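Local coordinates for protein peroxiredoxin 6 (Arenicola marina, PDB 2V32) that probably reduces hydrogen peroxide and organic hydroperoxides to water and alcohols, as a thiol-specific peroxidase of the Prx6 subfamily, at the interface of chains A and B. Numbering follows the deposited sequence. Chains: chain A/B, Peroxiredoxin 6.

Contact 1: the interface of chains A and B. Residues chain A 141, 155, 158-159, 162-163, 173; chain B 145-146, 149-151.
A:Leu141 lays its CD1 methyl over one face of the B:Tyr145 ring, offset toward the rim, with CD1 3.5 Å from ring carbon CD1. This CH-pi contact is the apolar centre of a two-fold interface between peroxiredoxin 6 subunits of the AhpC/TSA family. With CG anti to the backbone N (chi1 178°), the leucine side chain lies alongside the tyrosine and points the same way. A:Val159 of helix 153-168 crosses the tyrosine at about a right angle, its CG1 facing CE2. Next to it, the CD2 methyl of A:Leu163 meets the rigid ring of B:Pro146 at CG, 3.6 Å away.

Tyrosine suits this place because its ring packs on leucine while its hydroxyl reaches a charge. Tip to tip, B:Tyr145 OH donates to the anti lone pair of A:Glu155 OE2 at 2.7 Å, with carboxylate and ring nearly coplanar (10°). A:Arg158 grips the same carboxylate side-on: NE bonds OE1 at 2.7 Å and NH2 bonds OE2, which thus accepts from two donors and is likely to be polarised. A:Arg158 NH2 also donates to B:Gly150 O at 3.2 Å, almost straight (174° at H).

Farther out, the hydroxyls of A:Ser162 and B:Thr149 meet, OG to OG1, at 2.8 Å; A:Thr173 OG1 extends the chain from the serine. B:Gly150 N donates to A:Thr173 O at 2.9 Å beside a parallel beta bridge, and water 1 joins A:Arg158 NH1 and A:Thr173 OG1 to B:Gly150 O.

Contact 2: the interface of chains A and B. Residues chain A 113, 115, 127, 144-146; chain B 5-6, 140.
The carbonyl oxygen of A:Val113 is linked to both backbone polar atoms of B:Leu5 through two waters. Water 2 lies 2.8 Å from A:Val113 O and 2.7 Å from B:Leu5 O, while water 3 lies 2.9 Å from A:Val113 O and is joined more loosely to B:Leu5 N. No nitrogen or oxygen of one chain bonds the other directly here, and these bridges give the polar backbone its partners where the N-terminal segment of chain B, in this peroxiredoxin of thioredoxin-like fold, rests on its neighbour.

Apart from these waters the contact is mainly apolar. B:Leu5 has CG anti to its carbonyl carbon (chi1 -57°), which sends the branch toward chain A: CD1 comes up against A:Pro146 CA and the sulfur of A:Cys127, and CD2 lies near A:Leu144. A forked aliphatic side chain suits such a place, since its two methyls fill different niches.

A:Pro115 crosses the leucine obliquely, its CD 3.6 Å from B:Leu5 CB, and its CB meets B:Gly6 CA at the same separation of 3.6 Å. The rigid, puckered proline ring lies against the backbone turn, and glycine suits the turn because it takes a positive phi (85°) with no side chain to intrude. An alanine in place of A:Pro115 lacks the CG and CD that pack on B:Leu5 CB, and would probably open a gap beside that leucine and let the N-terminal segment shift. On the far flank, A:Pro146 CG packs 3.4 Å from the carbonyl oxygen of B:Lys140.

The site thereby packs the N-terminal segment of one subunit against the other and probably helps hold the dimer together.

Contact 1: the interface of chains A and B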
# COMPACT_ATOMS: atom_id res chain seq x y z
N LEU A 141 0.47 -8.47 -3.78
CA LEU A 141 0.73 -7.14 -3.19
C LEU A 141 -0.42 -6.85 -2.22
O LEU A 141 -1.60 -7.26 -2.45
CB LEU A 141 0.82 -6.10 -4.32
CG LEU A 141 1.04 -4.60 -4.04
CD1 LEU A 141 1.66 -3.94 -5.26
CD2 LEU A 141 -0.26 -3.96 -3.64
N GLU A 155 -3.17 4.41 -8.04
CA GLU A 155 -1.98 3.66 -7.60
C GLU A 155 -2.19 2.13 -7.69
O GLU A 155 -1.30 1.35 -8.04
CB GLU A 155 -1.55 4.09 -6.17
CG GLU A 155 -0.36 3.23 -5.56
CD GLU A 155 0.98 3.39 -6.32
OE1 GLU A 155 1.08 4.26 -7.19
OE2 GLU A 155 1.94 2.66 -6.04
N ARG A 158 -1.84 1.36 -11.40
CA ARG A 158 -0.42 1.50 -11.68
C ARG A 158 0.30 0.24 -11.30
O ARG A 158 0.99 -0.33 -12.13
CB ARG A 158 0.23 2.63 -10.88
CG ARG A 158 1.61 2.96 -11.43
CD ARG A 158 2.28 4.01 -10.55
NE ARG A 158 2.64 3.45 -9.27
CZ ARG A 158 3.80 2.84 -9.05
NH1 ARG A 158 4.64 2.62 -10.06
NH2 ARG A 158 4.08 2.33 -7.88
N VAL A 159 0.15 -0.20 -10.05
CA VAL A 159 0.81 -1.43 -9.63
C VAL A 159 0.24 -2.71 -10.27
O VAL A 159 1.00 -3.65 -10.51
CB VAL A 159 1.04 -1.51 -8.11
CG1 VAL A 159 1.72 -0.25 -7.64
CG2 VAL A 159 -0.28 -1.79 -7.30
N SER A 162 2.37 -2.88 -13.27
CA SER A 162 3.72 -3.38 -13.07
C SER A 162 3.70 -4.87 -12.87
O SER A 162 4.51 -5.58 -13.44
CB SER A 162 4.37 -2.64 -11.89
OG SER A 162 5.56 -3.31 -11.50
N LEU A 163 2.75 -5.36 -12.08
CA LEU A 163 2.69 -6.76 -11.67
C LEU A 163 2.38 -7.62 -12.89
O LEU A 163 3.03 -8.63 -13.05
CB LEU A 163 1.60 -6.99 -10.62
CG LEU A 163 1.75 -6.51 -9.16
CD1 LEU A 163 0.42 -6.65 -8.41
CD2 LEU A 163 2.88 -7.23 -8.43
N THR A 173 9.99 -2.55 -12.23
CA THR A 173 9.62 -1.21 -12.57
C THR A 173 10.20 -0.31 -11.47
O THR A 173 10.05 -0.63 -10.32
CB THR A 173 8.08 -1.08 -12.70
OG1 THR A 173 7.46 -1.45 -11.46
CG2 THR A 173 7.56 -2.01 -13.91
N TYR B 145 4.79 -4.50 -1.03
CA TYR B 145 4.98 -4.54 -2.47
C TYR B 145 6.10 -5.52 -2.74
O TYR B 145 7.13 -5.49 -2.03
CB TYR B 145 5.43 -3.19 -3.02
CG TYR B 145 4.39 -2.12 -3.32
CD1 TYR B 145 3.09 -2.14 -2.69
CD2 TYR B 145 4.68 -1.07 -4.22
CE1 TYR B 145 2.18 -1.15 -2.92
CE2 TYR B 145 3.73 -0.03 -4.45
CZ TYR B 145 2.49 -0.09 -3.78
OH TYR B 145 1.52 0.90 -3.99
N PRO B 146 5.96 -6.31 -3.81
CA PRO B 146 7.02 -7.26 -4.15
C PRO B 146 8.27 -6.61 -4.76
O PRO B 146 8.28 -5.44 -4.99
CB PRO B 146 6.34 -8.17 -5.17
CG PRO B 146 5.40 -7.27 -5.87
CD PRO B 146 4.82 -6.38 -4.77
N THR B 149 8.29 -4.46 -8.08
CA THR B 149 7.34 -3.35 -8.21
C THR B 149 7.75 -2.21 -7.33
O THR B 149 7.45 -2.18 -6.14
CB THR B 149 5.86 -3.81 -8.09
OG1 THR B 149 5.57 -4.79 -9.13
CG2 THR B 149 4.86 -2.63 -8.25
N GLY B 150 8.53 -1.31 -7.91
CA GLY B 150 9.02 -0.12 -7.22
C GLY B 150 7.87 0.72 -6.67
O GLY B 150 6.76 0.76 -7.25
N ARG B 151 8.14 1.41 -5.55
CA ARG B 151 7.12 2.17 -4.86
C ARG B 151 6.80 3.56 -5.46
O ARG B 151 7.45 4.03 -6.38
CB ARG B 151 7.39 2.28 -3.33
CG ARG B 151 7.02 0.96 -2.53
CD ARG B 151 7.87 0.82 -1.25
NE ARG B 151 9.30 0.67 -1.58
CZ ARG B 151 10.23 0.27 -0.72
NH1 ARG B 151 9.91 0.00 0.55
NH2 ARG B 151 11.50 0.14 -1.12
O HOH W 1 7.11 0.87 -10.00

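Contact 2: the interface of chains A and B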
# COMPACT_ATOMS: atom_id res chain seq x y z
N VAL A 113 -8.32 -6.08 10.55
CA VAL A 113 -9.22 -5.46 11.54
C VAL A 113 -8.77 -4.00 11.65
O VAL A 113 -7.56 -3.74 11.77
CB VAL A 113 -9.08 -6.20 12.90
CG1 VAL A 113 -9.78 -5.50 14.08
CG2 VAL A 113 -9.63 -7.62 12.79
N PRO A 115 -7.86 -0.61 13.58
CA PRO A 115 -7.39 -0.39 14.92
C PRO A 115 -8.28 0.51 15.77
O PRO A 115 -8.16 0.49 17.01
CB PRO A 115 -6.04 0.28 14.69
CG PRO A 115 -6.19 1.05 13.46
CD PRO A 115 -7.07 0.16 12.59
N CYS A 127 -10.51 -2.63 8.07
CA CYS A 127 -9.91 -1.34 7.69
C CYS A 127 -10.13 -1.20 6.18
O CYS A 127 -11.07 -1.79 5.66
CB CYS A 127 -8.42 -1.30 8.12
SG CYS A 127 -7.34 -2.49 7.23
N LEU A 144 -2.66 -2.01 3.79
CA LEU A 144 -3.64 -1.90 4.85
C LEU A 144 -3.67 -0.41 5.22
O LEU A 144 -2.69 0.12 5.78
CB LEU A 144 -3.28 -2.73 6.08
CG LEU A 144 -3.10 -4.23 6.09
CD1 LEU A 144 -2.71 -4.56 7.53
CD2 LEU A 144 -4.39 -4.91 5.67
N TYR A 145 -4.78 0.25 4.88
CA TYR A 145 -4.96 1.64 5.22
C TYR A 145 -6.03 1.65 6.28
O TYR A 145 -6.95 0.86 6.19
CB TYR A 145 -5.48 2.43 3.98
CG TYR A 145 -4.46 2.89 2.97
CD1 TYR A 145 -3.24 2.24 2.83
CD2 TYR A 145 -4.75 3.96 2.10
CE1 TYR A 145 -2.34 2.66 1.90
CE2 TYR A 145 -3.86 4.38 1.16
CZ TYR A 145 -2.66 3.72 1.05
OH TYR A 145 -1.72 4.12 0.14
N PRO A 146 -5.93 2.57 7.27
CA PRO A 146 -6.95 2.76 8.29
C PRO A 146 -8.24 3.42 7.72
O PRO A 146 -8.25 3.88 6.55
CB PRO A 146 -6.25 3.70 9.31
CG PRO A 146 -5.34 4.53 8.46
CD PRO A 146 -4.80 3.52 7.45
N LEU B 5 -2.53 -3.16 11.97
CA LEU B 5 -2.82 -1.78 12.39
C LEU B 5 -3.11 -1.66 13.91
O LEU B 5 -3.78 -2.49 14.51
CB LEU B 5 -3.94 -1.17 11.53
CG LEU B 5 -3.72 -1.14 10.00
CD1 LEU B 5 -4.74 -0.28 9.34
CD2 LEU B 5 -2.25 -0.70 9.53
N GLY B 6 -2.53 -0.64 14.52
CA GLY B 6 -2.75 -0.34 15.92
C GLY B 6 -1.85 -1.11 16.86
O GLY B 6 -1.76 -0.75 18.03
N LYS B 140 0.28 2.64 11.91
CA LYS B 140 -0.88 3.40 11.44
C LYS B 140 -1.34 3.05 10.00
O LYS B 140 -2.50 3.21 9.67
CB LYS B 140 -0.52 4.90 11.51
CG LYS B 140 -0.19 5.41 12.93
CD LYS B 140 -1.37 5.21 13.99
CE LYS B 140 -0.99 5.73 15.44
NZ LYS B 140 -2.01 5.52 16.59
O HOH W 2 -6.08 -3.95 14.12
O HOH W 3 -5.04 -4.56 10.49

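Contacts 1 and 2 have centres about 21 Å apart, measured between their C-alpha atoms, and both draw on strand 139-145 and the loop after it. B:Tyr145 and B:Pro146 serve contact 1; in contact 2 A:Pro146 packs on chain B, while A:Tyr145 takes only a marginal part, through its backbone. Two-fold symmetry repeats each contact with the chains exchanged. Contact 2 is nearer the active site: its centre is about 13 Å from A:Ser45, the engineered replacement of the catalytic cysteine, against about 23 Å for contact 1. The structure alone does not show whether the interface affects catalysis.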